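Local structure of oligopeptide ABC transporter, periplasmic oligopeptide-binding protein, putative (Thermotoga maritima MSB8, 5IPW) at residues T315-N320 with G324-L329; G61-V66 with N603-V608; Y194-Q197 with K201-P204; F134-I139 with V157-L162. The protein probably binds oligopeptides in the periplasm and hands them to an ABC transporter for uptake into the cell. All coordinates share one frame; numbering follows the deposited sequence.

Contact 1: residues T315-N320 with G324-L329; sequences TLLMEN and GGYRVL
Tyr-326, the first residue of strand 326-333, reaches back to helix 311-324, and its OH donates to Leu-317 O at 2.6 Å. The bond lies in the carbonyl plane on a lone pair, with a C=O...OH angle of 121°. The ring gets there because CG sits between the backbone N and the carbonyl carbon (chi1 66°), which swings the phenol towards the helix. Tyr-326, Leu-317 and Val-328 are all buried and form the close-packed part of the contact. Asn-320 CB lies 3.4 Å from Tyr-326 OH, and Ile-600 of strand 599-602 also packs against the Tyr-326 side chain. Two residues on, Val-328 points at the helix, and its CG2 meets Leu-317 CB at 4.1 Å.

Towards solvent the packing thins. Met-318 starts off away from the strand, but its chain bends at chi2 and chi3 and brings CE to 3.9 Å from Val-328 CB, a partly exposed flap over the valine. Asn-320 is partly exposed too and folds its amide back on its own helix, ND2 to Leu-316 O at 2.9 Å; that oxygen also takes Asn-320 N, from the opposite face of its plane.

Gly-324 N donates to Asn-320 O at 2.7 Å, one of the last helical bonds. Gly-325, the first residue past the helix, has positive phi and ends it in a Schellman motif. Leu-317 O instead takes a side-chain hydroxyl from the strand, and this bond, together with the packing of Val-328 on Leu-317 and Met-318, ties strand to helix.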
loop_
_atom_site.group_PDB
_atom_site.type_symbol
_atom_site.label_atom_id
_atom_site.label_comp_id
_atom_site.label_asym_id
_atom_site.label_seq_id
_atom_site.Cartn_x
_atom_site.Cartn_y
_atom_site.Cartn_z
ATOM N N THR A 315 3.529 -9.231 23.367
ATOM C CA THR A 315 3.390 -9.308 24.825
ATOM C C THR A 315 4.399 -8.394 25.509
ATOM O O THR A 315 4.050 -7.594 26.376
ATOM C CB THR A 315 3.612 -10.750 25.335
ATOM O OG1 THR A 315 2.538 -11.586 24.891
ATOM C CG2 THR A 315 3.680 -10.800 26.869
ATOM N N LEU A 316 5.651 -8.521 25.101
ATOM C CA LEU A 316 6.730 -7.759 25.699
ATOM C C LEU A 316 6.535 -6.247 25.542
ATOM O O LEU A 316 6.800 -5.483 26.472
ATOM C CB LEU A 316 8.063 -8.196 25.091
ATOM C CG LEU A 316 9.281 -8.088 26.001
ATOM C CD1 LEU A 316 9.137 -9.027 27.188
ATOM C CD2 LEU A 316 10.542 -8.428 25.222
ATOM N N LEU A 317 6.072 -5.821 24.368
ATOM C CA LEU A 317 5.770 -4.402 24.115
ATOM C C LEU A 317 4.659 -3.920 25.027
ATOM O O LEU A 317 4.747 -2.855 25.633
ATOM C CB LEU A 317 5.346 -4.189 22.658
ATOM C CG LEU A 317 6.448 -4.300 21.602
ATOM C CD1 LEU A 317 5.857 -4.618 20.240
ATOM C CD2 LEU A 317 7.279 -3.029 21.546
ATOM N N MET A 318 3.607 -4.720 25.121
ATOM C CA MET A 318 2.493 -4.405 26.005
ATOM C C MET A 318 2.955 -4.358 27.456
ATOM O O MET A 318 2.794 -3.334 28.120
ATOM C CB MET A 318 1.360 -5.418 25.826
ATOM C CG MET A 318 0.745 -5.402 24.432
ATOM S SD MET A 318 -0.554 -4.183 24.120
ATOM C CE MET A 318 -0.269 -2.872 25.320
ATOM N N GLU A 319 3.570 -5.445 27.925
ATOM C CA GLU A 319 4.052 -5.532 29.314
ATOM C C GLU A 319 4.934 -4.350 29.681
ATOM O O GLU A 319 4.908 -3.886 30.814
ATOM C CB GLU A 319 4.828 -6.827 29.557
ATOM C CG GLU A 319 3.996 -8.107 29.482
ATOM C CD GLU A 319 3.036 -8.292 30.646
ATOM O OE1 GLU A 319 3.098 -7.512 31.632
ATOM O OE2 GLU A 319 2.218 -9.236 30.567
ATOM N N ASN A 320 5.701 -3.844 28.721
ATOM C CA ASN A 320 6.610 -2.734 28.999
ATOM C C ASN A 320 6.101 -1.314 28.732
ATOM O O ASN A 320 6.824 -0.347 29.017
ATOM C CB ASN A 320 7.921 -2.953 28.255
ATOM C CG ASN A 320 8.818 -3.939 28.964
ATOM O OD1 ASN A 320 9.643 -3.546 29.779
ATOM N ND2 ASN A 320 8.655 -5.216 28.665
ATOM N N GLY A 324 8.019 1.737 30.212
ATOM C CA GLY A 324 8.609 2.469 29.094
ATOM C C GLY A 324 8.053 3.863 28.812
ATOM O O GLY A 324 8.672 4.634 28.085
ATOM N N GLY A 325 6.890 4.192 29.365
ATOM C CA GLY A 325 6.294 5.511 29.152
ATOM C C GLY A 325 5.743 5.716 27.746
ATOM O O GLY A 325 5.860 6.803 27.181
ATOM N N TYR A 326 5.136 4.670 27.191
ATOM C CA TYR A 326 4.615 4.705 25.837
ATOM C C TYR A 326 3.330 3.901 25.739
ATOM O O TYR A 326 2.931 3.240 26.686
ATOM C CB TYR A 326 5.653 4.164 24.837
ATOM C CG TYR A 326 5.975 2.689 24.989
ATOM C CD1 TYR A 326 5.169 1.720 24.415
ATOM C CD2 TYR A 326 7.096 2.271 25.710
ATOM C CE1 TYR A 326 5.463 0.376 24.555
ATOM C CE2 TYR A 326 7.404 0.928 25.853
ATOM C CZ TYR A 326 6.587 -0.017 25.283
ATOM O OH TYR A 326 6.881 -1.349 25.441
ATOM N N ARG A 327 2.687 3.967 24.579
ATOM C CA ARG A 327 1.488 3.186 24.319
ATOM C C ARG A 327 1.680 2.394 23.044
ATOM O O ARG A 327 2.470 2.776 22.183
ATOM C CB ARG A 327 0.248 4.087 24.224
ATOM C CG ARG A 327 0.230 5.064 23.058
ATOM C CD ARG A 327 -0.741 6.208 23.337
ATOM N NE ARG A 327 -0.790 7.210 22.273
ATOM C CZ ARG A 327 0.177 8.083 22.013
ATOM N NH1 ARG A 327 1.303 8.075 22.719
ATOM N NH2 ARG A 327 0.027 8.964 21.030
ATOM N N VAL A 328 0.973 1.274 22.949
ATOM C CA VAL A 328 1.035 0.411 21.785
ATOM C C VAL A 328 -0.192 0.673 20.932
ATOM O O VAL A 328 -1.328 0.517 21.391
ATOM C CB VAL A 328 1.073 -1.077 22.180
ATOM C CG1 VAL A 328 0.939 -1.969 20.956
ATOM C CG2 VAL A 328 2.368 -1.396 22.913
ATOM N N LEU A 329 0.045 1.057 19.686
ATOM C CA LEU A 329 -1.032 1.375 18.770
ATOM C C LEU A 329 -1.404 0.120 17.996
ATOM O O LEU A 329 -0.549 -0.518 17.370
ATOM C CB LEU A 329 -0.617 2.521 17.840
ATOM C CG LEU A 329 -0.255 3.794 18.613
ATOM C CD1 LEU A 329 0.555 4.746 17.759
ATOM C CD2 LEU A 329 -1.501 4.481 19.138
#

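Contact 2: residues G61-V66 with N603-V608; sequences GTWRRV and NNFRNV
Phe-605 drives one edge of its ring into the face of the Trp-63 indole. Its CZ stands above the centre of the indole, 3.7 Å from Trp-63 CE2, while CE2 of the phenylalanine lies 3.7 Å from Trp-63 CG. Centroids of the five-membered ring of Trp-63 and the Phe-605 ring are 4.6 Å apart and the planes meet at 54°, a tilted edge-to-face pair rather than a perpendicular one.

Both aromatics use the same extended first torsion: CG is opposite the backbone N in Trp-63 (chi1 171°) and in Phe-605 (chi1 -164°), and the two side chains cross at about a right angle. On the far face of the indole lies Arg-65 CD, two residues along the same strand, so the ring is held between a phenyl edge and an aliphatic arm. Val-608 CG2 sits at the edge of the phenyl ring. Trp-63 NE1 is bonded to Met-299 O, which fixes the rotation of the indole. The next residue after Phe-605, Arg-606, turns back and grips Asn-603 O side-on through NE and NH2.

No hydrogen bond crosses between the segments. Strand 62-67 and strand 605-606, late in the chain and paired with strand 630-631, therefore meet here through dispersion and the attraction of C-H edges to a pi face, in a buried place.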
loop_
_atom_site.group_PDB
_atom_site.type_symbol
_atom_site.label_atom_id
_atom_site.label_comp_id
_atom_site.label_asym_id
_atom_site.label_seq_id
_atom_site.Cartn_x
_atom_site.Cartn_y
_atom_site.Cartn_z
ATOM N N GLY A 61 11.398 19.927 19.551
ATOM C CA GLY A 61 11.727 18.552 19.895
ATOM C C GLY A 61 12.518 17.796 18.854
ATOM O O GLY A 61 12.626 18.216 17.696
ATOM N N THR A 62 13.086 16.675 19.293
ATOM C CA THR A 62 13.795 15.755 18.422
ATOM C C THR A 62 13.136 14.400 18.559
ATOM O O THR A 62 13.067 13.832 19.645
ATOM C CB THR A 62 15.302 15.653 18.752
ATOM O OG1 THR A 62 15.932 16.925 18.547
ATOM C CG2 THR A 62 15.994 14.636 17.856
ATOM N N TRP A 63 12.663 13.899 17.429
ATOM C CA TRP A 63 11.940 12.656 17.342
ATOM C C TRP A 63 12.964 11.539 17.146
ATOM O O TRP A 63 13.587 11.430 16.079
ATOM C CB TRP A 63 10.942 12.768 16.175
ATOM C CG TRP A 63 10.218 11.539 15.735
ATOM C CD1 TRP A 63 10.210 10.301 16.322
ATOM C CD2 TRP A 63 9.353 11.452 14.607
ATOM N NE1 TRP A 63 9.402 9.437 15.601
ATOM C CE2 TRP A 63 8.861 10.128 14.550
ATOM C CE3 TRP A 63 8.937 12.371 13.635
ATOM C CZ2 TRP A 63 7.986 9.706 13.556
ATOM C CZ3 TRP A 63 8.078 11.951 12.651
ATOM C CH2 TRP A 63 7.606 10.628 12.615
ATOM N N ARG A 64 13.124 10.719 18.184
ATOM C CA ARG A 64 14.092 9.632 18.185
ATOM C C ARG A 64 13.526 8.374 17.567
ATOM O O ARG A 64 12.504 7.856 18.022
ATOM C CB ARG A 64 14.544 9.321 19.612
ATOM C CG ARG A 64 15.198 10.505 20.317
ATOM C CD ARG A 64 15.402 10.229 21.794
ATOM N NE ARG A 64 14.121 10.064 22.474
ATOM C CZ ARG A 64 13.954 9.517 23.674
ATOM N NH1 ARG A 64 14.993 9.069 24.379
ATOM N NH2 ARG A 64 12.730 9.420 24.179
ATOM N N ARG A 65 14.201 7.891 16.526
ATOM C CA ARG A 65 13.896 6.598 15.934
ATOM C C ARG A 65 15.178 5.783 15.793
ATOM O O ARG A 65 16.272 6.243 16.142
ATOM C CB ARG A 65 13.279 6.776 14.548
ATOM C CG ARG A 65 12.067 7.683 14.467
ATOM C CD ARG A 65 11.535 7.723 13.032
ATOM N NE ARG A 65 10.287 6.978 12.878
ATOM C CZ ARG A 65 10.043 6.028 11.974
ATOM N NH1 ARG A 65 10.955 5.660 11.089
ATOM N NH2 ARG A 65 8.850 5.440 11.948
ATOM N N VAL A 66 15.039 4.578 15.256
ATOM C CA VAL A 66 16.184 3.739 14.933
ATOM C C VAL A 66 16.027 3.147 13.534
ATOM O O VAL A 66 14.917 2.801 13.124
ATOM C CB VAL A 66 16.371 2.594 15.967
ATOM C CG1 VAL A 66 16.651 3.162 17.345
ATOM C CG2 VAL A 66 15.159 1.681 16.021
ATOM N N ASN A 603 4.008 8.570 25.397
ATOM C CA ASN A 603 2.812 9.236 25.889
ATOM C C ASN A 603 2.773 10.732 25.608
ATOM O O ASN A 603 1.693 11.320 25.595
ATOM C CB ASN A 603 2.655 8.999 27.393
ATOM C CG ASN A 603 2.367 7.554 27.717
ATOM O OD1 ASN A 603 1.814 6.825 26.899
ATOM N ND2 ASN A 603 2.751 7.128 28.909
ATOM N N ASN A 604 3.940 11.340 25.397
ATOM C CA ASN A 604 4.015 12.767 25.086
ATOM C C ASN A 604 4.218 13.030 23.588
ATOM O O ASN A 604 4.507 14.159 23.177
ATOM C CB ASN A 604 5.117 13.437 25.909
ATOM C CG ASN A 604 6.516 13.047 25.463
ATOM O OD1 ASN A 604 6.751 11.932 24.978
ATOM N ND2 ASN A 604 7.463 13.974 25.631
ATOM N N PHE A 605 4.066 11.973 22.792
ATOM C CA PHE A 605 4.182 12.046 21.350
ATOM C C PHE A 605 2.781 11.910 20.764
ATOM O O PHE A 605 2.150 10.853 20.871
ATOM C CB PHE A 605 5.097 10.943 20.827
ATOM C CG PHE A 605 5.567 11.177 19.425
ATOM C CD1 PHE A 605 4.789 10.794 18.349
ATOM C CD2 PHE A 605 6.780 11.809 19.186
ATOM C CE1 PHE A 605 5.218 11.022 17.054
ATOM C CE2 PHE A 605 7.220 12.033 17.898
ATOM C CZ PHE A 605 6.437 11.637 16.827
ATOM N N ARG A 606 2.307 12.978 20.134
ATOM C CA ARG A 606 0.886 13.155 19.889
ATOM C C ARG A 606 0.532 13.298 18.423
ATOM O O ARG A 606 1.416 13.318 17.568
ATOM C CB ARG A 606 0.408 14.368 20.684
ATOM C CG ARG A 606 0.315 14.090 22.172
ATOM C CD ARG A 606 -0.847 13.152 22.444
ATOM N NE ARG A 606 -0.489 12.068 23.340
ATOM C CZ ARG A 606 -1.292 11.052 23.658
ATOM N NH1 ARG A 606 -2.514 10.958 23.148
ATOM N NH2 ARG A 606 -0.863 10.118 24.501
ATOM N N ASN A 607 -0.775 13.380 18.151
ATOM C CA ASN A 607 -1.333 13.442 16.791
ATOM C C ASN A 607 -1.055 12.169 15.993
ATOM O O ASN A 607 -1.016 12.196 14.760
ATOM C CB ASN A 607 -0.848 14.695 16.024
ATOM C CG ASN A 607 -1.649 15.956 16.360
ATOM O OD1 ASN A 607 -2.719 15.904 16.949
ATOM N ND2 ASN A 607 -1.122 17.094 15.966
ATOM N N VAL A 608 -0.877 11.055 16.701
ATOM C CA VAL A 608 -0.703 9.749 16.070
ATOM C C VAL A 608 -2.038 9.017 16.154
ATOM O O VAL A 608 -2.577 8.867 17.246
ATOM C CB VAL A 608 0.376 8.896 16.775
ATOM C CG1 VAL A 608 0.642 7.622 15.994
ATOM C CG2 VAL A 608 1.680 9.675 16.926
#

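Contact 3: residues Y194-Q197 with K201-P204; sequences YLKQ and KYTP
Lys-196 lays its extended chain over one face of the Tyr-202 ring. CE stands almost above the ring centre, 3.6 Å from the centroid and 11° off the normal, a CH-pi contact. NZ goes further, ending off-centre at 4.3 Å from the same centroid in a cation-pi interaction. One residue on, Thr-203 OG1 donates to Lys-196 O at 2.5 Å, coming in tilted 28° from the carbonyl plane. The lysine is thus held by two consecutive residues of the other segment, Tyr-202 at its side chain and Thr-203 at its carbonyl.

Torsions and second partners set these groups. Thr-203 has OG1 opposite its carbonyl carbon (chi1 -53°), which turns the hydroxyl back to Lys-196. Lys-201 CG lies on the other face of the Tyr-202 ring, offset towards the rim, so the phenol sits between two lysine chains. The ring's outer end is anchored too: Tyr-202 OH bonds to Asp-138 OD2, and Lys-201 NZ forms a salt bridge with Asp-138 OD1. Gln-197 NE2 donates to Tyr-194 O at 3.0 Å, while its OE1 takes Lys-211 NZ.

Residues 196-197, following helix 192-195, are in 3-10 conformation, and the chain folds back on them before Pro-204 takes the N-cap position of helix 205-209. This is a short surface connection between two helices, locked to helix 129-140 through Asp-138.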
loop_
_atom_site.group_PDB
_atom_site.type_symbol
_atom_site.label_atom_id
_atom_site.label_comp_id
_atom_site.label_asym_id
_atom_site.label_seq_id
_atom_site.Cartn_x
_atom_site.Cartn_y
_atom_site.Cartn_z
ATOM N N TYR A 194 18.612 23.023 -9.506
ATOM C CA TYR A 194 19.771 22.366 -8.914
ATOM C C TYR A 194 20.338 21.263 -9.802
ATOM O O TYR A 194 21.552 21.130 -9.899
ATOM C CB TYR A 194 19.415 21.764 -7.549
ATOM C CG TYR A 194 20.551 20.984 -6.905
ATOM C CD1 TYR A 194 21.636 21.638 -6.326
ATOM C CD2 TYR A 194 20.538 19.589 -6.878
ATOM C CE1 TYR A 194 22.677 20.926 -5.742
ATOM C CE2 TYR A 194 21.571 18.867 -6.292
ATOM C CZ TYR A 194 22.639 19.537 -5.731
ATOM O OH TYR A 194 23.656 18.821 -5.155
ATOM N N LEU A 195 19.469 20.472 -10.427
ATOM C CA LEU A 195 19.901 19.245 -11.105
ATOM C C LEU A 195 20.381 19.403 -12.552
ATOM O O LEU A 195 21.164 18.579 -13.035
ATOM C CB LEU A 195 18.787 18.200 -11.062
ATOM C CG LEU A 195 18.572 17.570 -9.689
ATOM C CD1 LEU A 195 17.318 16.716 -9.694
ATOM C CD2 LEU A 195 19.774 16.741 -9.270
ATOM N N LYS A 196 19.915 20.444 -13.240
ATOM C CA LYS A 196 20.260 20.650 -14.653
ATOM C C LYS A 196 21.769 20.734 -14.908
ATOM O O LYS A 196 22.228 20.394 -16.000
ATOM C CB LYS A 196 19.575 21.900 -15.205
ATOM C CG LYS A 196 18.136 21.670 -15.613
ATOM C CD LYS A 196 17.507 22.939 -16.159
ATOM C CE LYS A 196 16.193 22.630 -16.864
ATOM N NZ LYS A 196 15.533 23.847 -17.421
ATOM N N GLN A 197 22.534 21.185 -13.913
ATOM C CA GLN A 197 24.000 21.242 -14.032
ATOM C C GLN A 197 24.648 19.859 -14.180
ATOM O O GLN A 197 25.803 19.766 -14.581
ATOM C CB GLN A 197 24.618 21.963 -12.834
ATOM C CG GLN A 197 24.460 21.230 -11.516
ATOM C CD GLN A 197 25.087 21.995 -10.385
ATOM O OE1 GLN A 197 26.275 22.302 -10.432
ATOM N NE2 GLN A 197 24.299 22.325 -9.367
ATOM N N LYS A 201 21.580 17.156 -21.431
ATOM C CA LYS A 201 20.649 17.919 -22.261
ATOM C C LYS A 201 20.712 19.426 -22.002
ATOM O O LYS A 201 20.462 20.213 -22.913
ATOM C CB LYS A 201 19.210 17.433 -22.061
ATOM C CG LYS A 201 18.208 18.072 -23.014
ATOM C CD LYS A 201 16.785 17.677 -22.665
ATOM C CE LYS A 201 15.782 18.458 -23.498
ATOM N NZ LYS A 201 14.381 18.105 -23.138
ATOM N N TYR A 202 21.031 19.823 -20.772
ATOM C CA TYR A 202 21.043 21.236 -20.398
ATOM C C TYR A 202 22.436 21.780 -20.143
ATOM O O TYR A 202 22.623 22.995 -20.098
ATOM C CB TYR A 202 20.155 21.458 -19.166
ATOM C CG TYR A 202 18.721 21.061 -19.426
ATOM C CD1 TYR A 202 17.847 21.922 -20.087
ATOM C CD2 TYR A 202 18.251 19.808 -19.057
ATOM C CE1 TYR A 202 16.540 21.554 -20.351
ATOM C CE2 TYR A 202 16.942 19.431 -19.318
ATOM C CZ TYR A 202 16.090 20.308 -19.965
ATOM O OH TYR A 202 14.793 19.936 -20.225
ATOM N N THR A 203 23.413 20.893 -19.992
ATOM C CA THR A 203 24.775 21.295 -19.660
ATOM C C THR A 203 25.763 20.631 -20.607
ATOM O O THR A 203 25.609 19.453 -20.929
ATOM C CB THR A 203 25.098 20.883 -18.221
ATOM O OG1 THR A 203 24.081 21.398 -17.356
ATOM C CG2 THR A 203 26.456 21.409 -17.777
ATOM N N PRO A 204 26.777 21.383 -21.072
ATOM C CA PRO A 204 27.834 20.751 -21.860
ATOM C C PRO A 204 28.464 19.566 -21.125
ATOM O O PRO A 204 28.828 19.682 -19.952
ATOM C CB PRO A 204 28.875 21.865 -22.052
ATOM C CG PRO A 204 28.210 23.146 -21.680
ATOM C CD PRO A 204 26.859 22.856 -21.093
#

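Contact 4: residues F134-I139 with V157-L162; sequences FWVNDI and VKVEAL
The amide of Asn-137 is the flat group that reaches the neighbouring strand: ND2 lies 4.0 Å from Val-159 O, and OD1 accepts a hydrogen bond from a water at 2.6 Å. The rings of the same helix look elsewhere, Trp-135 making an edge-to-face pair with Phe-187 and Phe-134 packing on Leu-195 and Lys-196. What joins the two segments is a helix laid against an antiparallel sheet: helix 129-140 rests on the outermost strand 157-163, with Val-136 and Val-159 nearest each other along the backbone.

The water is the bridge on the polar side. It accepts from Val-159 N at 2.8 Å as well as donating to Asn-137 OD1, and Lys-158 NZ adds a weak third bond. A backbone N-H of the edge strand is thereby paired through solvent to a helix side chain. Asn-137 lies in the wider pi-type turn at 136-139; its chi1 of -68°, with CG opposite the carbonyl carbon, carries the amide end nearer the strand than its CB direction alone would.

On the buried side the contact is purely apolar. Val-159 also packs on Val-133, Val-167 and Phe-169, and the two valines meet tip to tip, Val-136 CG2 touching Val-159 CG2 at 3.6 Å.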
loop_
_atom_site.group_PDB
_atom_site.type_symbol
_atom_site.label_atom_id
_atom_site.label_comp_id
_atom_site.label_asym_id
_atom_site.label_seq_id
_atom_site.Cartn_x
_atom_site.Cartn_y
_atom_site.Cartn_z
ATOM N N PHE A 134 10.250 18.765 -15.952
ATOM C CA PHE A 134 11.638 18.347 -15.885
ATOM C C PHE A 134 11.742 16.905 -15.399
ATOM O O PHE A 134 12.443 16.088 -15.987
ATOM C CB PHE A 134 12.415 19.257 -14.946
ATOM C CG PHE A 134 13.803 18.783 -14.680
ATOM C CD1 PHE A 134 14.775 18.879 -15.658
ATOM C CD2 PHE A 134 14.137 18.222 -13.461
ATOM C CE1 PHE A 134 16.060 18.436 -15.420
ATOM C CE2 PHE A 134 15.421 17.778 -13.215
ATOM C CZ PHE A 134 16.383 17.882 -14.197
ATOM N N TRP A 135 11.027 16.600 -14.325
ATOM C CA TRP A 135 11.038 15.261 -13.769
ATOM C C TRP A 135 10.489 14.207 -14.741
ATOM O O TRP A 135 11.151 13.193 -14.971
ATOM C CB TRP A 135 10.265 15.227 -12.454
ATOM C CG TRP A 135 10.154 13.861 -11.876
ATOM C CD1 TRP A 135 11.151 13.132 -11.301
ATOM C CD2 TRP A 135 8.977 13.054 -11.812
ATOM N NE1 TRP A 135 10.666 11.923 -10.881
ATOM C CE2 TRP A 135 9.332 11.848 -11.183
ATOM C CE3 TRP A 135 7.657 13.238 -12.223
ATOM C CZ2 TRP A 135 8.410 10.820 -10.956
ATOM C CZ3 TRP A 135 6.743 12.215 -12.010
ATOM C CH2 TRP A 135 7.124 11.020 -11.381
ATOM N N VAL A 136 9.309 14.433 -15.323
ATOM C CA VAL A 136 8.712 13.375 -16.149
ATOM C C VAL A 136 9.491 13.180 -17.450
ATOM O O VAL A 136 9.705 12.044 -17.863
ATOM C CB VAL A 136 7.178 13.501 -16.428
ATOM C CG1 VAL A 136 6.467 14.411 -15.440
ATOM C CG2 VAL A 136 6.877 13.927 -17.856
ATOM N N ASN A 137 9.932 14.267 -18.081
ATOM C CA ASN A 137 10.612 14.160 -19.377
ATOM C C ASN A 137 12.084 13.795 -19.270
ATOM O O ASN A 137 12.550 12.888 -19.957
ATOM C CB ASN A 137 10.482 15.458 -20.173
ATOM C CG ASN A 137 9.056 15.728 -20.625
ATOM O OD1 ASN A 137 8.229 14.817 -20.726
ATOM N ND2 ASN A 137 8.760 16.989 -20.897
ATOM N N ASP A 138 12.807 14.506 -18.410
ATOM C CA ASP A 138 14.264 14.431 -18.378
ATOM C C ASP A 138 14.835 13.505 -17.300
ATOM O O ASP A 138 16.053 13.316 -17.242
ATOM C CB ASP A 138 14.840 15.837 -18.209
ATOM C CG ASP A 138 14.451 16.763 -19.345
ATOM O OD1 ASP A 138 14.485 16.318 -20.508
ATOM O OD2 ASP A 138 14.114 17.935 -19.080
ATOM N N ILE A 139 13.980 12.938 -16.448
ATOM C CA ILE A 139 14.422 11.929 -15.485
ATOM C C ILE A 139 13.709 10.615 -15.761
ATOM O O ILE A 139 14.346 9.630 -16.139
ATOM C CB ILE A 139 14.224 12.372 -14.014
ATOM C CG1 ILE A 139 14.961 13.701 -13.774
ATOM C CG2 ILE A 139 14.725 11.293 -13.060
ATOM C CD1 ILE A 139 15.041 14.157 -12.334
ATOM N N VAL A 157 2.278 9.429 -22.732
ATOM C CA VAL A 157 1.933 10.617 -21.949
ATOM C C VAL A 157 2.689 11.863 -22.410
ATOM O O VAL A 157 3.893 11.816 -22.667
ATOM C CB VAL A 157 2.167 10.393 -20.433
ATOM C CG1 VAL A 157 3.648 10.234 -20.109
ATOM C CG2 VAL A 157 1.549 11.526 -19.620
ATOM N N LYS A 158 1.961 12.974 -22.508
ATOM C CA LYS A 158 2.548 14.277 -22.800
ATOM C C LYS A 158 2.294 15.191 -21.600
ATOM O O LYS A 158 1.157 15.320 -21.141
ATOM C CB LYS A 158 1.936 14.878 -24.075
ATOM C CG LYS A 158 2.958 15.350 -25.105
ATOM C CD LYS A 158 3.851 16.473 -24.588
ATOM C CE LYS A 158 5.097 16.642 -25.449
ATOM N NZ LYS A 158 6.231 17.227 -24.677
ATOM N N VAL A 159 3.357 15.811 -21.097
ATOM C CA VAL A 159 3.277 16.650 -19.908
ATOM C C VAL A 159 3.835 18.041 -20.188
ATOM O O VAL A 159 4.946 18.182 -20.699
ATOM C CB VAL A 159 4.029 16.001 -18.724
ATOM C CG1 VAL A 159 4.025 16.908 -17.500
ATOM C CG2 VAL A 159 3.388 14.666 -18.371
ATOM N N GLU A 160 3.064 19.064 -19.835
ATOM C CA GLU A 160 3.455 20.440 -20.110
ATOM C C GLU A 160 2.974 21.409 -19.033
ATOM O O GLU A 160 1.939 21.205 -18.402
ATOM C CB GLU A 160 2.936 20.875 -21.491
ATOM C CG GLU A 160 1.536 20.369 -21.835
ATOM C CD GLU A 160 0.966 20.955 -23.123
ATOM O OE1 GLU A 160 -0.153 20.548 -23.509
ATOM O OE2 GLU A 160 1.624 21.816 -23.749
ATOM N N ALA A 161 3.748 22.465 -18.830
ATOM C CA ALA A 161 3.374 23.511 -17.905
ATOM C C ALA A 161 2.549 24.541 -18.659
ATOM O O ALA A 161 3.100 25.382 -19.373
ATOM C CB ALA A 161 4.613 24.151 -17.296
ATOM N N LEU A 162 1.228 24.463 -18.513
ATOM C CA LEU A 162 0.321 25.449 -19.117
ATOM C C LEU A 162 0.655 26.851 -18.609
ATOM O O LEU A 162 0.553 27.819 -19.343
ATOM C CB LEU A 162 -1.139 25.100 -18.829
ATOM C CG LEU A 162 -1.627 23.781 -19.438
ATOM C CD1 LEU A 162 -2.964 23.372 -18.838
ATOM C CD2 LEU A 162 -1.726 23.871 -20.952
HETATM O O HOH W 1 5.944 15.091 -21.922
#

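In the fold
Contacts 1 and 2 adjoin: Arg-327 NH2 probably bonds to Phe-605 O and Gly-325 O to Asn-603 N, joining the start of strand 326-333 to residues 603-605. Contacts 3 and 4 form a second pair, about 16 Å between centres, tied by Asp-138 of helix 129-140 to Lys-201 and Tyr-202. Nearest atoms of contacts 1 and 4 are about 30 Å apart, on opposite sides of the chain's centre. Contacts 2 and 4 are buried and rest on aromatic and aliphatic packing, with a water bridge added in contact 4. Contact 3, at the surface, relies on a lysine, a phenol and a hydroxyl, while contact 1, partly buried, mixes both chemistries.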